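Local coordinates for protein putative drug/sodium antiporter (Escherichia coli, PDB 4Z3N) that probably works as a MATE-family antiporter that transports the genotoxin colibactin across the cell membrane, at residues A[260-265]-A[395-400]; A[116-121]-A[255-260]. All blocks are in the same frame, centred on the assembly; numbering follows the deposited sequence.

Overall arrangement
Both contacts draw on helix 250-284, whose residue G260 belongs to each, and their centres lie 12 Å apart on the same side of the chain's centre. Along the chain, contact 2 closes before contact 1 opens: helix 107-132 first meets 255-260, and helix 382-399 later meets 260-265. By the six-plus-six helix plan of MATE transporters, contact 2 would therefore bridge the two bundles, whereas contact 1 lies within the second. The two patches also touch, since G400 CA packs at 3.8 Å from E255 OE2. One helix thus carries a polar contact and an apolar one roughly one and a half to two turns apart, consistent with a helix that joins the two bundles.

Contact 1 (A[260-265]-A[395-400]); sequences GMAQML and YYQAIG
Q397 reaches from helix 382-399 to helix 250-284 and meets the side chain of Q263, amide to amide; of all the residues here Q397 buries the most surface, 65 Å². The link is a hydrogen bond from Q397 NE2 to Q263 OE1, 3.1 Å long with an N-H...O angle of 152°. OE1 lies almost exactly in the amide plane of Q397, although the bond is bent. On the acceptor side NE2 sits tilted 23° from the carbonyl plane of Q263, and the two amide planes are turned somewhat against each other. Q263 gets there by setting its CG anti to the backbone N (chi1 -176°) and then bending at chi2, which swings the amide from the flank of its helix toward Q397. Such a buried glutamine-glutamine bond between helices is consistent with packing inside the second six-helix bundle of a MATE fold.

NE2 has a second partner. It lies 3.2 Å from V259 O, a probable hydrogen bond, and the directions from NE2 to the two oxygens diverge widely, as expected if each takes its own hydrogen. Two acceptors on one helix would thus fix the rotation of the buried Q397 amide. The methyl of A262 rests against the end of the same carboxamide, CB 4.1 Å from Q397 OE1. Side chains make the contact throughout.

Just beyond, G400, with positive phi, closes the last turn in a Schellman motif. Helix 75-101 runs along the polar side: N86 OD1 takes a hydrogen bond from Q263 NE2, S94 OG bonds to Q397 O, and I90 packs on both glutamines. P402 of helix 402-413 packs on A262 and Q397.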
ATOM      1  N   GLY A 260      -2.287  -2.515 -13.351  1.00 32.65           N
ATOM      2  CA  GLY A 260      -1.047  -2.361 -12.620  1.00 30.73           C
ATOM      3  C   GLY A 260      -0.561  -0.932 -12.545  1.00 33.12           C
ATOM      4  O   GLY A 260      -0.070  -0.466 -11.507  1.00 36.51           O
ATOM      5  N   MET A 261      -0.681  -0.219 -13.652  1.00 32.87           N
ATOM      6  CA  MET A 261      -0.225   1.153 -13.660  1.00 32.87           C
ATOM      7  C   MET A 261      -1.241   2.093 -13.038  1.00 34.29           C
ATOM      8  O   MET A 261      -0.880   3.162 -12.550  1.00 36.82           O
ATOM      9  CB  MET A 261       0.120   1.584 -15.070  1.00 37.41           C
ATOM     10  CG  MET A 261       1.586   1.378 -15.357  1.00 38.62           C
ATOM     11  SD  MET A 261       1.952   1.832 -17.049  1.00 59.66           S
ATOM     12  CE  MET A 261       3.660   1.299 -17.148  1.00 61.29           C
ATOM     13  N   ALA A 262      -2.508   1.694 -13.049  1.00 34.46           N
ATOM     14  CA  ALA A 262      -3.532   2.456 -12.358  1.00 32.20           C
ATOM     15  C   ALA A 262      -3.211   2.442 -10.861  1.00 30.25           C
ATOM     16  O   ALA A 262      -3.415   3.420 -10.158  1.00 28.81           O
ATOM     17  CB  ALA A 262      -4.924   1.886 -12.646  1.00 25.30           C
ATOM     18  N   GLN A 263      -2.664   1.326 -10.398  1.00 33.51           N
ATOM     19  CA  GLN A 263      -2.341   1.145  -8.988  1.00 31.95           C
ATOM     20  C   GLN A 263      -1.221   2.086  -8.583  1.00 34.99           C
ATOM     21  O   GLN A 263      -1.207   2.611  -7.474  1.00 36.09           O
ATOM     22  CB  GLN A 263      -1.937  -0.304  -8.707  1.00 33.71           C
ATOM     23  CG  GLN A 263      -1.679  -0.616  -7.231  1.00 37.77           C
ATOM     24  CD  GLN A 263      -2.944  -0.640  -6.394  1.00 31.79           C
ATOM     25  OE1 GLN A 263      -4.035  -0.377  -6.891  1.00 33.59           O
ATOM     26  NE2 GLN A 263      -2.800  -0.963  -5.115  1.00 32.96           N
ATOM     27  N   MET A 264      -0.281   2.287  -9.500  1.00 36.10           N
ATOM     28  CA  MET A 264       0.824   3.204  -9.288  1.00 32.32           C
ATOM     29  C   MET A 264       0.340   4.645  -9.329  1.00 34.91           C
ATOM     30  O   MET A 264       0.794   5.491  -8.574  1.00 34.59           O
ATOM     31  CB  MET A 264       1.898   2.979 -10.337  1.00 26.30           C
ATOM     32  CG  MET A 264       2.423   1.584 -10.342  1.00 28.60           C
ATOM     33  SD  MET A 264       3.535   1.413 -11.730  1.00 44.23           S
ATOM     34  CE  MET A 264       3.638  -0.379 -11.903  1.00 37.48           C
ATOM     35  N   LEU A 265      -0.593   4.912 -10.228  1.00 33.10           N
ATOM     36  CA  LEU A 265      -1.137   6.239 -10.365  1.00 29.26           C
ATOM     37  C   LEU A 265      -1.868   6.650  -9.087  1.00 32.24           C
ATOM     38  O   LEU A 265      -1.862   7.820  -8.691  1.00 34.82           O
ATOM     39  CB  LEU A 265      -2.068   6.275 -11.565  1.00 31.54           C
ATOM     40  CG  LEU A 265      -2.440   7.662 -12.062  1.00 39.51           C
ATOM     41  CD1 LEU A 265      -1.166   8.433 -12.430  1.00 39.04           C
ATOM     42  CD2 LEU A 265      -3.407   7.530 -13.239  1.00 38.08           C
ATOM     43  N   TYR A 395     -12.316  -3.394  -5.930  1.00 21.75           N
ATOM     44  CA  TYR A 395     -13.323  -4.085  -6.728  1.00 23.62           C
ATOM     45  C   TYR A 395     -13.166  -3.823  -8.241  1.00 26.89           C
ATOM     46  O   TYR A 395     -13.219  -4.745  -9.067  1.00 27.91           O
ATOM     47  CB  TYR A 395     -14.735  -3.675  -6.257  1.00 23.63           C
ATOM     48  CG  TYR A 395     -15.877  -4.339  -7.020  1.00 24.74           C
ATOM     49  CD1 TYR A 395     -16.349  -3.793  -8.205  1.00 23.07           C
ATOM     50  CD2 TYR A 395     -16.473  -5.505  -6.559  1.00 23.69           C
ATOM     51  CE1 TYR A 395     -17.369  -4.371  -8.907  1.00 20.20           C
ATOM     52  CE2 TYR A 395     -17.504  -6.098  -7.263  1.00 25.39           C
ATOM     53  CZ  TYR A 395     -17.950  -5.525  -8.446  1.00 25.64           C
ATOM     54  OH  TYR A 395     -18.992  -6.087  -9.176  1.00 22.20           O
ATOM     55  N   TYR A 396     -12.977  -2.569  -8.609  1.00 26.82           N
ATOM     56  CA  TYR A 396     -12.770  -2.244 -10.005  1.00 28.79           C
ATOM     57  C   TYR A 396     -11.436  -2.772 -10.539  1.00 28.15           C
ATOM     58  O   TYR A 396     -11.327  -3.158 -11.701  1.00 32.39           O
ATOM     59  CB  TYR A 396     -12.880  -0.738 -10.205  1.00 27.24           C
ATOM     60  CG  TYR A 396     -14.312  -0.285 -10.105  1.00 30.43           C
ATOM     61  CD1 TYR A 396     -15.246  -0.670 -11.060  1.00 30.25           C
ATOM     62  CD2 TYR A 396     -14.743   0.493  -9.042  1.00 29.76           C
ATOM     63  CE1 TYR A 396     -16.572  -0.273 -10.967  1.00 34.80           C
ATOM     64  CE2 TYR A 396     -16.057   0.894  -8.938  1.00 30.45           C
ATOM     65  CZ  TYR A 396     -16.969   0.518  -9.898  1.00 34.27           C
ATOM     66  OH  TYR A 396     -18.273   0.940  -9.776  1.00 35.91           O
ATOM     67  N   GLN A 397     -10.428  -2.812  -9.690  1.00 22.04           N
ATOM     68  CA  GLN A 397      -9.157  -3.389 -10.074  1.00 27.01           C
ATOM     69  C   GLN A 397      -9.323  -4.880 -10.319  1.00 26.14           C
ATOM     70  O   GLN A 397      -8.786  -5.433 -11.278  1.00 24.81           O
ATOM     71  CB  GLN A 397      -8.110  -3.131  -8.992  1.00 27.45           C
ATOM     72  CG  GLN A 397      -7.744  -1.672  -8.844  1.00 23.20           C
ATOM     73  CD  GLN A 397      -6.811  -1.213  -9.934  1.00 29.12           C
ATOM     74  OE1 GLN A 397      -7.161  -1.229 -11.129  1.00 28.69           O
ATOM     75  NE2 GLN A 397      -5.596  -0.820  -9.537  1.00 28.26           N
ATOM     76  N   ALA A 398     -10.098  -5.522  -9.456  1.00 25.07           N
ATOM     77  CA  ALA A 398     -10.345  -6.947  -9.582  1.00 24.37           C
ATOM     78  C   ALA A 398     -11.076  -7.278 -10.887  1.00 26.69           C
ATOM     79  O   ALA A 398     -10.793  -8.312 -11.499  1.00 27.23           O
ATOM     80  CB  ALA A 398     -11.130  -7.459  -8.372  1.00 21.69           C
ATOM     81  N   ILE A 399     -12.010  -6.425 -11.313  1.00 22.73           N
ATOM     82  CA  ILE A 399     -12.812  -6.749 -12.493  1.00 27.49           C
ATOM     83  C   ILE A 399     -12.248  -6.120 -13.782  1.00 32.40           C
ATOM     84  O   ILE A 399     -12.862  -6.234 -14.847  1.00 31.04           O
ATOM     85  CB  ILE A 399     -14.312  -6.324 -12.328  1.00 27.18           C
ATOM     86  CG1 ILE A 399     -14.448  -4.811 -12.185  1.00 25.33           C
ATOM     87  CG2 ILE A 399     -14.974  -7.058 -11.146  1.00 25.32           C
ATOM     88  CD1 ILE A 399     -15.794  -4.299 -12.593  1.00 21.65           C
ATOM     89  N   GLY A 400     -11.094  -5.453 -13.685  1.00 28.35           N
ATOM     90  CA  GLY A 400     -10.424  -4.914 -14.852  1.00 26.83           C
ATOM     91  C   GLY A 400     -10.925  -3.568 -15.351  1.00 31.90           C
ATOM     92  O   GLY A 400     -10.911  -3.305 -16.555  1.00 34.65           O
TER

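Contact 2 (A[116-121]-A[255-260]); sequences IIIALF and EFLSVG
I118 of helix 107-132 projects onto F256 and L257 of helix 250-284, an apolar helix-helix contact between the third and seventh predicted transmembrane helices. In the two-bundle MATE fold that pairing is consistent with a contact between the bundles. I118 contributes most of the buried surface, 80 Å² of the 148 Å² summed over both sides.

The closely packed part is I118 against F256. The CD1 methyl of I118 sits over one face of the phenyl ring, 3.9 Å from its centroid and 29° off the normal, which meets the geometry of a CH-pi contact. It is displaced toward the inner end of the ring, nearer CG and CD1 than the far tip. The isoleucine can reach this far because its CG1 stands anti to the carbonyl carbon (chi1 -80°) and the chain then runs extended to CD1. Both residues are buried; L95 of helix 75-101 packs against F256, and Y253, a turn earlier on helix 250-284, adds to the packing on I118.

On the other side the contact thins out. L257 is partly exposed, and only the end of its side chain approaches the helix opposite, while W250 lies against it from within its own helix. The CA atoms of I118 and L257 are 8.2 Å apart. Across this looser side the link is between two methyl groups, I118 CG2 and L257 CD2, 4.2 Å apart.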
ATOM      1  N   ILE A 116       6.262 -11.613 -15.333  1.00 45.62           N
ATOM      2  CA  ILE A 116       7.707 -11.574 -15.174  1.00 46.70           C
ATOM      3  C   ILE A 116       8.365 -10.588 -16.147  1.00 46.96           C
ATOM      4  O   ILE A 116       9.246  -9.806 -15.747  1.00 44.67           O
ATOM      5  CB  ILE A 116       8.300 -12.991 -15.342  1.00 47.89           C
ATOM      6  CG1 ILE A 116       7.981 -13.820 -14.097  1.00 46.73           C
ATOM      7  CG2 ILE A 116       9.812 -12.944 -15.551  1.00 44.87           C
ATOM      8  CD1 ILE A 116       8.215 -15.298 -14.268  1.00 49.96           C
ATOM      9  N   ILE A 117       7.932 -10.616 -17.409  1.00 43.14           N
ATOM     10  CA  ILE A 117       8.494  -9.750 -18.452  1.00 41.62           C
ATOM     11  C   ILE A 117       8.265  -8.269 -18.144  1.00 43.18           C
ATOM     12  O   ILE A 117       9.149  -7.427 -18.339  1.00 42.48           O
ATOM     13  CB  ILE A 117       7.889 -10.075 -19.839  1.00 48.01           C
ATOM     14  CG1 ILE A 117       8.426 -11.412 -20.354  1.00 46.68           C
ATOM     15  CG2 ILE A 117       8.178  -8.960 -20.849  1.00 42.34           C
ATOM     16  CD1 ILE A 117       7.911 -11.795 -21.717  1.00 40.19           C
ATOM     17  N   ILE A 118       7.067  -7.963 -17.663  1.00 42.71           N
ATOM     18  CA  ILE A 118       6.716  -6.605 -17.284  1.00 39.14           C
ATOM     19  C   ILE A 118       7.603  -6.136 -16.130  1.00 40.50           C
ATOM     20  O   ILE A 118       8.101  -5.008 -16.113  1.00 37.20           O
ATOM     21  CB  ILE A 118       5.214  -6.521 -16.908  1.00 39.66           C
ATOM     22  CG1 ILE A 118       4.366  -6.443 -18.183  1.00 39.07           C
ATOM     23  CG2 ILE A 118       4.932  -5.318 -16.022  1.00 35.82           C
ATOM     24  CD1 ILE A 118       2.892  -6.778 -17.980  1.00 42.63           C
ATOM     25  N   ALA A 119       7.804  -7.028 -15.170  1.00 45.24           N
ATOM     26  CA  ALA A 119       8.649  -6.760 -14.020  1.00 38.19           C
ATOM     27  C   ALA A 119      10.082  -6.506 -14.468  1.00 42.16           C
ATOM     28  O   ALA A 119      10.787  -5.679 -13.897  1.00 41.98           O
ATOM     29  CB  ALA A 119       8.595  -7.930 -13.039  1.00 36.16           C
ATOM     30  N   LEU A 120      10.515  -7.232 -15.495  1.00 44.15           N
ATOM     31  CA  LEU A 120      11.869  -7.083 -15.998  1.00 39.74           C
ATOM     32  C   LEU A 120      12.094  -5.698 -16.623  1.00 43.52           C
ATOM     33  O   LEU A 120      13.020  -4.976 -16.222  1.00 43.15           O
ATOM     34  CB  LEU A 120      12.179  -8.192 -17.001  1.00 40.46           C
ATOM     35  CG  LEU A 120      13.564  -8.222 -17.667  1.00 41.15           C
ATOM     36  CD1 LEU A 120      14.706  -8.135 -16.667  1.00 36.69           C
ATOM     37  CD2 LEU A 120      13.667  -9.496 -18.481  1.00 41.92           C
ATOM     38  N   PHE A 121      11.248  -5.324 -17.588  1.00 42.60           N
ATOM     39  CA  PHE A 121      11.381  -4.027 -18.268  1.00 43.90           C
ATOM     40  C   PHE A 121      11.281  -2.857 -17.297  1.00 44.30           C
ATOM     41  O   PHE A 121      11.919  -1.815 -17.464  1.00 41.28           O
ATOM     42  CB  PHE A 121      10.320  -3.875 -19.354  1.00 41.99           C
ATOM     43  CG  PHE A 121      10.726  -4.441 -20.679  1.00 49.98           C
ATOM     44  CD1 PHE A 121      10.739  -5.807 -20.893  1.00 49.56           C
ATOM     45  CD2 PHE A 121      11.088  -3.603 -21.720  1.00 58.89           C
ATOM     46  CE1 PHE A 121      11.110  -6.334 -22.134  1.00 52.08           C
ATOM     47  CE2 PHE A 121      11.459  -4.124 -22.959  1.00 60.17           C
ATOM     48  CZ  PHE A 121      11.462  -5.493 -23.165  1.00 48.66           C
ATOM     49  N   GLU A 255      -4.092  -5.396 -20.573  1.00 40.14           N
ATOM     50  CA  GLU A 255      -4.944  -5.704 -19.443  1.00 40.00           C
ATOM     51  C   GLU A 255      -4.153  -5.677 -18.127  1.00 44.71           C
ATOM     52  O   GLU A 255      -4.634  -5.170 -17.106  1.00 43.00           O
ATOM     53  CB  GLU A 255      -5.604  -7.069 -19.645  1.00 47.19           C
ATOM     54  CG  GLU A 255      -6.479  -7.526 -18.486  1.00 52.80           C
ATOM     55  CD  GLU A 255      -7.618  -6.554 -18.173  1.00 56.24           C
ATOM     56  OE1 GLU A 255      -8.612  -6.548 -18.938  1.00 52.99           O
ATOM     57  OE2 GLU A 255      -7.519  -5.810 -17.160  1.00 44.15           O
ATOM     58  N   PHE A 256      -2.938  -6.215 -18.167  1.00 39.69           N
ATOM     59  CA  PHE A 256      -2.067  -6.278 -17.006  1.00 32.48           C
ATOM     60  C   PHE A 256      -1.551  -4.873 -16.667  1.00 41.36           C
ATOM     61  O   PHE A 256      -1.481  -4.484 -15.491  1.00 37.98           O
ATOM     62  CB  PHE A 256      -0.903  -7.233 -17.280  1.00 31.36           C
ATOM     63  CG  PHE A 256      -0.075  -7.573 -16.069  1.00 34.12           C
ATOM     64  CD1 PHE A 256       0.606  -6.585 -15.362  1.00 32.21           C
ATOM     65  CD2 PHE A 256       0.052  -8.891 -15.656  1.00 35.51           C
ATOM     66  CE1 PHE A 256       1.370  -6.898 -14.242  1.00 30.82           C
ATOM     67  CE2 PHE A 256       0.815  -9.217 -14.541  1.00 38.64           C
ATOM     68  CZ  PHE A 256       1.474  -8.213 -13.827  1.00 34.64           C
ATOM     69  N   LEU A 257      -1.185  -4.115 -17.701  1.00 39.48           N
ATOM     70  CA  LEU A 257      -0.548  -2.812 -17.517  1.00 37.15           C
ATOM     71  C   LEU A 257      -1.527  -1.755 -17.044  1.00 38.60           C
ATOM     72  O   LEU A 257      -1.170  -0.877 -16.255  1.00 37.08           O
ATOM     73  CB  LEU A 257       0.117  -2.345 -18.818  1.00 37.82           C
ATOM     74  CG  LEU A 257       1.567  -2.805 -19.010  1.00 38.09           C
ATOM     75  CD1 LEU A 257       2.173  -2.206 -20.262  1.00 41.95           C
ATOM     76  CD2 LEU A 257       2.394  -2.452 -17.794  1.00 32.28           C
ATOM     77  N   SER A 258      -2.762  -1.833 -17.530  1.00 37.57           N
ATOM     78  CA  SER A 258      -3.765  -0.842 -17.173  1.00 39.22           C
ATOM     79  C   SER A 258      -4.146  -0.929 -15.671  1.00 37.20           C
ATOM     80  O   SER A 258      -4.166   0.090 -14.987  1.00 33.41           O
ATOM     81  CB  SER A 258      -4.989  -0.999 -18.072  1.00 36.46           C
ATOM     82  OG  SER A 258      -5.542  -2.292 -17.921  1.00 43.70           O
ATOM     83  N   VAL A 259      -4.424  -2.132 -15.167  1.00 32.23           N
ATOM     84  CA  VAL A 259      -4.673  -2.348 -13.737  1.00 32.66           C
ATOM     85  C   VAL A 259      -3.431  -1.995 -12.917  1.00 34.55           C
ATOM     86  O   VAL A 259      -3.508  -1.255 -11.926  1.00 30.27           O
ATOM     87  CB  VAL A 259      -5.104  -3.838 -13.428  1.00 27.15           C
ATOM     88  CG1 VAL A 259      -4.975  -4.176 -11.936  1.00 22.18           C
ATOM     89  CG2 VAL A 259      -6.522  -4.077 -13.883  1.00 27.00           C
ATOM     90  N   GLY A 260      -2.287  -2.515 -13.351  1.00 32.65           N
ATOM     91  CA  GLY A 260      -1.047  -2.361 -12.620  1.00 30.73           C
ATOM     92  C   GLY A 260      -0.561  -0.932 -12.545  1.00 33.12           C
ATOM     93  O   GLY A 260      -0.070  -0.466 -11.507  1.00 36.51           O
TER